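Long-range contacts in LPXTG cell wall surface protein (Streptococcus gordonii, PDB 4IGB), which is a wall-anchored surface protein of an oral streptococcus, whose N-terminal N1 and N2 domains, the part described here, probably act in adhesion: residues L26-F31 with Y286-D291; A261-S266 with V417-A422; S331-V336 with V413-D418. One frame throughout, in Å; residues are numbered along the deposited sequence.

Contact 1 of 3, residues L26-F31 with Y286-D291; sequences LDIRKF and YIEKID. With SO4 (sulfate ion), chain J.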
loop_
_atom_site.group_PDB
_atom_site.type_symbol
_atom_site.label_atom_id
_atom_site.label_comp_id
_atom_site.label_asym_id
_atom_site.label_seq_id
_atom_site.Cartn_x
_atom_site.Cartn_y
_atom_site.Cartn_z
ATOM N N LEU B 26 11.512 5.252 -6.545
ATOM C CA LEU B 26 10.203 5.776 -6.156
ATOM C C LEU B 26 10.332 6.507 -4.827
ATOM O O LEU B 26 11.093 6.099 -3.961
ATOM C CB LEU B 26 9.208 4.626 -5.993
ATOM C CG LEU B 26 8.236 4.244 -7.109
ATOM C CD1 LEU B 26 8.691 4.719 -8.455
ATOM C CD2 LEU B 26 7.988 2.736 -7.097
ATOM N N ASP B 27 9.587 7.589 -4.665
ATOM C CA ASP B 27 9.577 8.313 -3.404
ATOM C C ASP B 27 8.320 7.991 -2.592
ATOM O O ASP B 27 7.768 8.853 -1.911
ATOM C CB ASP B 27 9.649 9.819 -3.675
ATOM C CG ASP B 27 9.945 10.625 -2.430
ATOM O OD1 ASP B 27 10.452 10.038 -1.447
ATOM O OD2 ASP B 27 9.684 11.850 -2.436
ATOM N N ILE B 28 7.843 6.757 -2.669
ATOM C CA ILE B 28 6.633 6.428 -1.923
ATOM C C ILE B 28 6.965 6.280 -0.438
ATOM O O ILE B 28 8.132 6.191 -0.057
ATOM C CB ILE B 28 5.931 5.184 -2.476
ATOM C CG1 ILE B 28 6.872 3.988 -2.445
ATOM C CG2 ILE B 28 5.434 5.464 -3.887
ATOM C CD1 ILE B 28 6.291 2.740 -3.033
ATOM N N ARG B 29 5.946 6.296 0.412
ATOM C CA ARG B 29 6.206 6.126 1.831
ATOM C C ARG B 29 6.242 4.664 2.213
ATOM O O ARG B 29 5.288 3.930 1.964
ATOM C CB ARG B 29 5.143 6.810 2.668
ATOM C CG ARG B 29 5.363 6.550 4.136
ATOM C CD ARG B 29 4.518 7.454 4.983
ATOM N NE ARG B 29 4.974 7.402 6.364
ATOM C CZ ARG B 29 4.626 8.280 7.291
ATOM N NH1 ARG B 29 3.821 9.293 6.970
ATOM N NH2 ARG B 29 5.094 8.146 8.528
ATOM N N LYS B 30 7.331 4.249 2.844
ATOM C CA LYS B 30 7.429 2.892 3.353
ATOM C C LYS B 30 7.082 2.906 4.836
ATOM O O LYS B 30 7.712 3.614 5.624
ATOM C CB LYS B 30 8.835 2.338 3.148
ATOM C CG LYS B 30 9.000 0.858 3.493
ATOM C CD LYS B 30 10.418 0.380 3.137
ATOM C CE LYS B 30 10.468 -1.139 2.981
ATOM N NZ LYS B 30 11.870 -1.625 2.860
ATOM N N PHE B 31 6.077 2.130 5.223
ATOM C CA PHE B 31 5.655 2.144 6.614
ATOM C C PHE B 31 6.681 1.472 7.529
ATOM O O PHE B 31 7.496 0.661 7.088
ATOM C CB PHE B 31 4.291 1.467 6.762
ATOM C CG PHE B 31 3.149 2.275 6.213
ATOM C CD1 PHE B 31 2.888 3.547 6.696
ATOM C CD2 PHE B 31 2.338 1.760 5.212
ATOM C CE1 PHE B 31 1.834 4.297 6.190
ATOM C CE2 PHE B 31 1.279 2.482 4.720
ATOM C CZ PHE B 31 1.026 3.763 5.206
ATOM N N TYR B 286 3.516 0.109 1.668
ATOM C CA TYR B 286 3.721 1.493 1.274
ATOM C C TYR B 286 2.402 2.216 1.017
ATOM O O TYR B 286 1.339 1.592 0.892
ATOM C CB TYR B 286 4.533 1.557 -0.012
ATOM C CG TYR B 286 5.809 0.743 -0.047
ATOM C CD1 TYR B 286 7.052 1.355 0.101
ATOM C CD2 TYR B 286 5.780 -0.631 -0.271
ATOM C CE1 TYR B 286 8.228 0.617 0.057
ATOM C CE2 TYR B 286 6.961 -1.377 -0.328
ATOM C CZ TYR B 286 8.175 -0.744 -0.155
ATOM O OH TYR B 286 9.337 -1.484 -0.211
ATOM N N ILE B 287 2.493 3.537 0.934
ATOM C CA ILE B 287 1.496 4.336 0.250
ATOM C C ILE B 287 2.220 5.404 -0.547
ATOM O O ILE B 287 3.374 5.759 -0.255
ATOM C CB ILE B 287 0.515 5.056 1.210
ATOM C CG1 ILE B 287 1.280 5.966 2.173
ATOM C CG2 ILE B 287 -0.361 4.058 1.956
ATOM C CD1 ILE B 287 0.379 6.905 2.971
ATOM N N GLU B 288 1.531 5.925 -1.551
ATOM C CA GLU B 288 2.056 7.033 -2.327
ATOM C C GLU B 288 1.936 8.313 -1.518
ATOM O O GLU B 288 1.206 8.357 -0.530
ATOM C CB GLU B 288 1.319 7.114 -3.662
ATOM C CG GLU B 288 1.554 5.860 -4.497
ATOM C CD GLU B 288 0.461 5.604 -5.520
ATOM O OE1 GLU B 288 0.682 5.967 -6.694
ATOM O OE2 GLU B 288 -0.613 5.040 -5.150
ATOM N N LYS B 289 2.672 9.343 -1.924
ATOM C CA LYS B 289 2.770 10.588 -1.156
ATOM C C LYS B 289 1.972 11.732 -1.745
ATOM O O LYS B 289 2.156 12.089 -2.906
ATOM C CB LYS B 289 4.230 11.052 -1.074
ATOM C CG LYS B 289 5.036 10.489 0.079
ATOM C CD LYS B 289 6.364 11.234 0.219
ATOM C CE LYS B 289 7.344 10.453 1.078
ATOM N NZ LYS B 289 8.712 11.060 1.062
ATOM N N ILE B 290 1.092 12.319 -0.944
ATOM C CA ILE B 290 0.514 13.613 -1.298
ATOM C C ILE B 290 0.916 14.536 -0.171
ATOM O O ILE B 290 0.214 14.669 0.825
ATOM C CB ILE B 290 -1.032 13.576 -1.489
ATOM C CG1 ILE B 290 -1.402 12.730 -2.711
ATOM C CG2 ILE B 290 -1.598 14.996 -1.683
ATOM C CD1 ILE B 290 -2.903 12.518 -2.889
ATOM N N ASP B 291 2.079 15.154 -0.328
ATOM C CA ASP B 291 2.713 15.856 0.770
ATOM C C ASP B 291 3.535 17.018 0.220
ATOM O O ASP B 291 4.454 16.816 -0.569
ATOM C CB ASP B 291 3.583 14.871 1.555
ATOM C CG ASP B 291 4.526 15.554 2.536
ATOM O OD1 ASP B 291 4.241 16.690 2.967
ATOM O OD2 ASP B 291 5.563 14.942 2.885
HETATM S S SO4 J . 12.454 0.327 -0.573
HETATM O O1 SO4 J . 13.071 0.097 -1.876
HETATM O O2 SO4 J . 11.618 -0.811 -0.228
HETATM O O3 SO4 J . 11.649 1.545 -0.638
HETATM O O4 SO4 J . 13.491 0.454 0.452
#
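Lys30 and Tyr286 lie side by side and point the same way, an antiparallel non-hydrogen-bonded pair whose side chains share one face of the sheet. The lysine runs extended past the ring, with CG 3.5 Å from Tyr286 CE1, and CE ends up beside the phenolic oxygen. Both tips turn to the same oxygen of a sulfate ion, probably left by the crystallisation liquor. Tyr286 OH lies 2.4 Å from sulfate O2, too short to be taken at face value, with O2 in the ring plane at its edge; Lys30 NZ adds a weak bond to O2. The ammonium is also bonded to the carbonyl of Ser147, its strongest partner, and salt-bridged to Glu146. Ile28 comes to the same ring obliquely, its CD1 3.5 Å from Tyr286 CD1. On the face carrying Arg29 and Ile287, the ring of Phe31, just past the strand, crosses Ile287 at about a right angle, with Phe31 CZ 3.5 Å from Ile287 CG2, and Val100 touches both. Arg29 N donates to Ile287 O at 2.7 Å, and Ile287 N returns a bond of 3.0 Å to Arg29 O. Where the strands end, Lys289 reaches back in an extended chain over the carbonyl of Asp27, and its NZ meets Asp27 OD1 at 3.2 Å from above the carboxylate plane; the other oxygen, OD2, is salt-bridged to Lys324. Strand 29-30 is thus an outermost strand of the six-stranded antiparallel sheet of the N-terminal domain, paired with the end of strand 280-287.

Contact 2 of 3, residues A261-S266 with V417-A422; sequences ALRSNS and VDNLSA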
loop_
_atom_site.group_PDB
_atom_site.type_symbol
_atom_site.label_atom_id
_atom_site.label_comp_id
_atom_site.label_asym_id
_atom_site.label_seq_id
_atom_site.Cartn_x
_atom_site.Cartn_y
_atom_site.Cartn_z
ATOM N N ALA B 261 5.296 -2.694 -9.026
ATOM C CA ALA B 261 4.568 -1.920 -8.035
ATOM C C ALA B 261 3.074 -2.013 -8.288
ATOM O O ALA B 261 2.621 -1.932 -9.433
ATOM C CB ALA B 261 5.016 -0.462 -8.036
ATOM N N LEU B 262 2.324 -2.168 -7.205
ATOM C CA LEU B 262 0.878 -2.380 -7.251
ATOM C C LEU B 262 0.176 -1.448 -6.269
ATOM O O LEU B 262 0.494 -1.442 -5.065
ATOM C CB LEU B 262 0.551 -3.833 -6.883
ATOM C CG LEU B 262 1.192 -4.947 -7.725
ATOM C CD1 LEU B 262 1.712 -6.069 -6.863
ATOM C CD2 LEU B 262 0.176 -5.508 -8.722
ATOM N N ARG B 263 -0.752 -0.652 -6.785
ATOM C CA ARG B 263 -1.601 0.196 -5.962
ATOM C C ARG B 263 -2.991 -0.428 -5.888
ATOM O O ARG B 263 -3.646 -0.606 -6.909
ATOM C CB ARG B 263 -1.692 1.607 -6.540
ATOM C CG ARG B 263 -2.764 2.483 -5.861
ATOM C CD ARG B 263 -3.276 3.556 -6.792
ATOM N NE ARG B 263 -2.266 4.558 -7.144
ATOM C CZ ARG B 263 -2.404 5.393 -8.172
ATOM N NH1 ARG B 263 -3.492 5.315 -8.941
ATOM N NH2 ARG B 263 -1.470 6.300 -8.435
ATOM N N SER B 264 -3.411 -0.806 -4.686
ATOM C CA SER B 264 -4.723 -1.422 -4.479
ATOM C C SER B 264 -5.895 -0.471 -4.745
ATOM O O SER B 264 -5.742 0.743 -4.737
ATOM C CB SER B 264 -4.840 -1.988 -3.055
ATOM O OG SER B 264 -6.145 -2.510 -2.815
ATOM N N ASN B 265 -7.070 -1.044 -4.985
ATOM C CA ASN B 265 -8.312 -0.281 -4.940
ATOM C C ASN B 265 -8.677 0.152 -3.520
ATOM O O ASN B 265 -9.523 1.034 -3.337
ATOM C CB ASN B 265 -9.476 -1.120 -5.499
ATOM C CG ASN B 265 -9.441 -1.228 -7.002
ATOM O OD1 ASN B 265 -8.914 -0.345 -7.674
ATOM N ND2 ASN B 265 -10.007 -2.309 -7.541
ATOM N N SER B 266 -8.077 -0.489 -2.514
ATOM C CA SER B 266 -8.499 -0.255 -1.124
ATOM C C SER B 266 -7.307 -0.137 -0.194
ATOM O O SER B 266 -6.160 -0.000 -0.640
ATOM C CB SER B 266 -9.410 -1.386 -0.629
ATOM O OG SER B 266 -8.687 -2.605 -0.507
ATOM N N VAL B 417 -6.579 12.272 -6.631
ATOM C CA VAL B 417 -5.659 12.013 -7.726
ATOM C C VAL B 417 -5.848 10.522 -7.998
ATOM O O VAL B 417 -5.581 9.715 -7.125
ATOM C CB VAL B 417 -4.196 12.282 -7.293
ATOM C CG1 VAL B 417 -3.216 11.859 -8.383
ATOM C CG2 VAL B 417 -4.003 13.760 -6.929
ATOM N N ASP B 418 -6.349 10.167 -9.182
ATOM C CA ASP B 418 -6.909 8.824 -9.411
ATOM C C ASP B 418 -7.797 8.430 -8.222
ATOM O O ASP B 418 -8.696 9.181 -7.870
ATOM C CB ASP B 418 -5.820 7.786 -9.672
ATOM C CG ASP B 418 -5.075 8.039 -10.967
ATOM O OD1 ASP B 418 -5.537 8.886 -11.765
ATOM O OD2 ASP B 418 -4.037 7.381 -11.194
ATOM N N ASN B 419 -7.550 7.274 -7.605
ATOM C CA ASN B 419 -8.344 6.857 -6.440
ATOM C C ASN B 419 -7.702 7.251 -5.105
ATOM O O ASN B 419 -8.172 6.844 -4.044
ATOM C CB ASN B 419 -8.614 5.340 -6.463
ATOM C CG ASN B 419 -7.341 4.525 -6.359
ATOM O OD1 ASN B 419 -6.254 5.016 -6.698
ATOM N ND2 ASN B 419 -7.459 3.272 -5.886
ATOM N N LEU B 420 -6.624 8.035 -5.151
ATOM C CA LEU B 420 -6.006 8.538 -3.923
ATOM C C LEU B 420 -6.805 9.695 -3.346
ATOM O O LEU B 420 -7.570 10.346 -4.053
ATOM C CB LEU B 420 -4.557 8.983 -4.162
ATOM C CG LEU B 420 -3.724 7.920 -4.882
ATOM C CD1 LEU B 420 -2.312 8.412 -5.167
ATOM C CD2 LEU B 420 -3.720 6.610 -4.061
ATOM N N SER B 421 -6.615 9.942 -2.054
ATOM C CA SER B 421 -7.312 11.001 -1.360
ATOM C C SER B 421 -6.347 11.704 -0.449
ATOM O O SER B 421 -5.496 11.063 0.135
ATOM C CB SER B 421 -8.424 10.421 -0.490
ATOM O OG SER B 421 -9.636 10.440 -1.185
ATOM N N ALA B 422 -6.491 13.019 -0.329
ATOM C CA ALA B 422 -5.780 13.773 0.692
ATOM C C ALA B 422 -6.646 14.930 1.177
ATOM O O ALA B 422 -6.825 15.914 0.469
ATOM C CB ALA B 422 -4.473 14.297 0.153
HETATM O O HOH W 1 -1.673 8.181 -10.649
HETATM O O HOH W 2 -10.416 2.601 -5.541
#
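Arg263 and Asp418 form a salt bridge between the N-terminal domain and the N2 domain. Arg263 NH1 donates to Asp418 OD2 over 3.1 Å in a nearly straight bond (172° at the hydrogen), with the oxygen in the guanidinium plane. The aspartate accepts through its anti lone pair, and its carboxylate is turned 62° from the guanidinium, so the two groups do not meet as a flat, two-pronged pair. Instead, a water bridges the second position, accepting from Arg263 NH2 and donating to Asp418 OD2 at 2.6 Å. The other carboxylate oxygen, OD1, accepts from Ser331 N. Glu288 takes Arg263 NE in another salt bridge and Asn221 OD1 is a further acceptor for NH1, which gives all three guanidinium nitrogens partners. Arg263 CG is anti to the backbone N, and the bend at chi3 (-66°) sets NE. The Asn419 side chain runs antiparallel alongside the arginine: OD1 rests 3.3 Å from Arg263 CD, while ND2 donates to Ser264 O at 3.3 Å, on a lone pair in the carbonyl plane. The same ND2 also gives a proton to a water that in turn donates to Asn265 O. Outward from these bonds, Leu420 lies over one face of the guanidinium, displaced from its centre, and its CD2 comes 4.0 Å from Arg263 NE. Both Asp418 and Asn419 occupy the corners of a type II' turn that joins strands 409-417 and 420-423. The chemistry implies an interface fastened chiefly by directional polar bonds, with Leu420 as the apolar contact, in which Asp418 and Glu288 would together balance the buried arginine's charge.

Contact 3 of 3, residues S331-V336 with V413-D418; sequences SSIEMV and VTLHVD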
loop_
_atom_site.group_PDB
_atom_site.type_symbol
_atom_site.label_atom_id
_atom_site.label_comp_id
_atom_site.label_asym_id
_atom_site.label_seq_id
_atom_site.Cartn_x
_atom_site.Cartn_y
_atom_site.Cartn_z
ATOM N N SER B 331 -4.863 9.871 -14.111
ATOM C CA SER B 331 -5.909 9.946 -15.112
ATOM C C SER B 331 -6.941 11.006 -14.737
ATOM O O SER B 331 -7.670 11.509 -15.586
ATOM C CB SER B 331 -6.587 8.582 -15.245
ATOM O OG SER B 331 -5.624 7.606 -15.611
ATOM N N SER B 332 -7.019 11.331 -13.456
ATOM C CA SER B 332 -7.924 12.380 -13.015
ATOM C C SER B 332 -7.387 13.099 -11.786
ATOM O O SER B 332 -6.718 12.503 -10.935
ATOM C CB SER B 332 -9.299 11.791 -12.695
ATOM O OG SER B 332 -9.211 11.009 -11.529
ATOM N N ILE B 333 -7.685 14.391 -11.702
ATOM C CA ILE B 333 -7.444 15.146 -10.494
ATOM C C ILE B 333 -8.680 15.979 -10.213
ATOM O O ILE B 333 -9.171 16.680 -11.093
ATOM C CB ILE B 333 -6.236 16.081 -10.631
ATOM C CG1 ILE B 333 -4.941 15.273 -10.829
ATOM C CG2 ILE B 333 -6.122 16.983 -9.407
ATOM C CD1 ILE B 333 -3.698 16.178 -11.143
ATOM N N GLU B 334 -9.177 15.902 -8.986
ATOM C CA GLU B 334 -10.369 16.630 -8.600
ATOM C C GLU B 334 -10.200 17.146 -7.186
ATOM O O GLU B 334 -9.426 16.597 -6.399
ATOM C CB GLU B 334 -11.605 15.727 -8.695
ATOM C CG GLU B 334 -11.710 14.982 -10.014
ATOM C CD GLU B 334 -12.961 14.107 -10.117
ATOM O OE1 GLU B 334 -13.731 14.029 -9.130
ATOM O OE2 GLU B 334 -13.167 13.491 -11.194
ATOM N N MET B 335 -10.914 18.221 -6.878
ATOM C CA MET B 335 -10.949 18.765 -5.540
ATOM C C MET B 335 -12.415 18.858 -5.175
ATOM O O MET B 335 -13.216 19.409 -5.937
ATOM C CB MET B 335 -10.313 20.157 -5.499
ATOM C CG MET B 335 -8.867 20.188 -5.976
ATOM S SD MET B 335 -8.736 19.958 -7.752
ATOM C CE MET B 335 -7.050 20.568 -8.016
ATOM N N VAL B 336 -12.756 18.301 -4.019
ATOM C CA VAL B 336 -14.136 18.194 -3.579
ATOM C C VAL B 336 -14.330 19.078 -2.367
ATOM O O VAL B 336 -13.682 18.873 -1.340
ATOM C CB VAL B 336 -14.486 16.753 -3.143
ATOM C CG1 VAL B 336 -15.900 16.697 -2.583
ATOM C CG2 VAL B 336 -14.343 15.778 -4.298
ATOM N N VAL B 413 -11.452 20.460 2.635
ATOM C CA VAL B 413 -11.519 20.161 1.221
ATOM C C VAL B 413 -10.654 18.952 0.980
ATOM O O VAL B 413 -9.730 18.703 1.746
ATOM C CB VAL B 413 -11.130 21.369 0.326
ATOM C CG1 VAL B 413 -9.609 21.649 0.377
ATOM C CG2 VAL B 413 -11.576 21.121 -1.079
ATOM N N THR B 414 -10.974 18.184 -0.058
ATOM C CA THR B 414 -10.260 16.934 -0.336
ATOM C C THR B 414 -9.745 16.833 -1.763
ATOM O O THR B 414 -10.502 16.976 -2.719
ATOM C CB THR B 414 -11.154 15.709 -0.051
ATOM O OG1 THR B 414 -11.561 15.748 1.316
ATOM C CG2 THR B 414 -10.398 14.407 -0.306
ATOM N N LEU B 415 -8.454 16.560 -1.901
ATOM C CA LEU B 415 -7.860 16.371 -3.212
ATOM C C LEU B 415 -7.957 14.912 -3.582
ATOM O O LEU B 415 -7.681 14.035 -2.765
ATOM C CB LEU B 415 -6.398 16.802 -3.213
ATOM C CG LEU B 415 -5.567 16.557 -4.475
ATOM C CD1 LEU B 415 -6.127 17.307 -5.687
ATOM C CD2 LEU B 415 -4.114 16.962 -4.221
ATOM N N HIS B 416 -8.384 14.666 -4.810
ATOM C CA HIS B 416 -8.334 13.337 -5.378
ATOM C C HIS B 416 -7.387 13.322 -6.566
ATOM O O HIS B 416 -7.390 14.238 -7.388
ATOM C CB HIS B 416 -9.724 12.891 -5.807
ATOM C CG HIS B 416 -10.702 12.843 -4.682
ATOM N ND1 HIS B 416 -10.977 11.688 -3.987
ATOM C CD2 HIS B 416 -11.444 13.816 -4.104
ATOM C CE1 HIS B 416 -11.861 11.945 -3.039
ATOM N NE2 HIS B 416 -12.165 13.229 -3.090
ATOM N N VAL B 417 -6.579 12.272 -6.631
ATOM C CA VAL B 417 -5.659 12.013 -7.726
ATOM C C VAL B 417 -5.848 10.522 -7.998
ATOM O O VAL B 417 -5.581 9.715 -7.125
ATOM C CB VAL B 417 -4.196 12.282 -7.293
ATOM C CG1 VAL B 417 -3.216 11.859 -8.383
ATOM C CG2 VAL B 417 -4.003 13.760 -6.929
ATOM N N ASP B 418 -6.349 10.167 -9.182
ATOM C CA ASP B 418 -6.909 8.824 -9.411
ATOM C C ASP B 418 -7.797 8.430 -8.222
ATOM O O ASP B 418 -8.696 9.181 -7.870
ATOM C CB ASP B 418 -5.820 7.786 -9.672
ATOM C CG ASP B 418 -5.075 8.039 -10.967
ATOM O OD1 ASP B 418 -5.537 8.886 -11.765
ATOM O OD2 ASP B 418 -4.037 7.381 -11.194
HETATM O O HOH W 3 -3.618 6.998 -14.035
HETATM O O HOH W 4 -9.592 11.504 -8.889
#
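His416 packs against Val336, the two side chains crossing obliquely on one face of an antiparallel strand pair. From its CB, 3.8 Å from Glu334 O, CG is turned anti to the carbonyl carbon (chi1 -60°). Of the ring atoms beyond, CD2 meets Val336 CG2 at 3.5 Å and NE2 touches the same methyl, while Ser421 borders the ring from the adjoining strand. At the edge of the ring lies Glu334 O; the backbones of Glu334 and His416 exchange two hydrogen bonds, the one from His416 N to Glu334 O being 2.7 Å long and nearly straight at 175°. Val336 and Thr414 repeat this exchange two residues on. The opposite face is apolar: Leu415 CD1 touches both Ile333 CG2 and Met335 CG, and Phe317 lies against Met335 and Leu415. At the ladder's end Asp418 N donates to Ser332 O at 2.9 Å, and Asp418 OD1 accepts from Ser331 N at 2.6 Å through its syn lone pair. One water ties Ser331 OG to Asp418 OD2, another Ser332 OG to Asp418 O. That close amide bond and a weak one from Ser332 N on OD1, with Arg263 on OD2, would probably stabilise the carboxylate's charge there.

The three contacts show how chemistry follows place in a two-domain protein. All are partly buried; contacts 1 and 2 lie near the centre of the chain (about 9 and 8 Å, centre to centre), contact 3 further out (about 19 Å). Contacts 1 and 3 are antiparallel ladders, contact 1 at the edge of an N-terminal-domain sheet and contact 3 in the N2 sheet. Contact 2, which buries less than half as much surface as either, has no ladder and relies on side-chain bonds between the domains. It is also the bridge: Arg263 NE takes Glu288 OE2 of contact 1 at 2.6 Å, and contacts 2 and 3 share the 417-418 end of one hairpin. Ile290 packs against Leu420, Ala422 and Leu415.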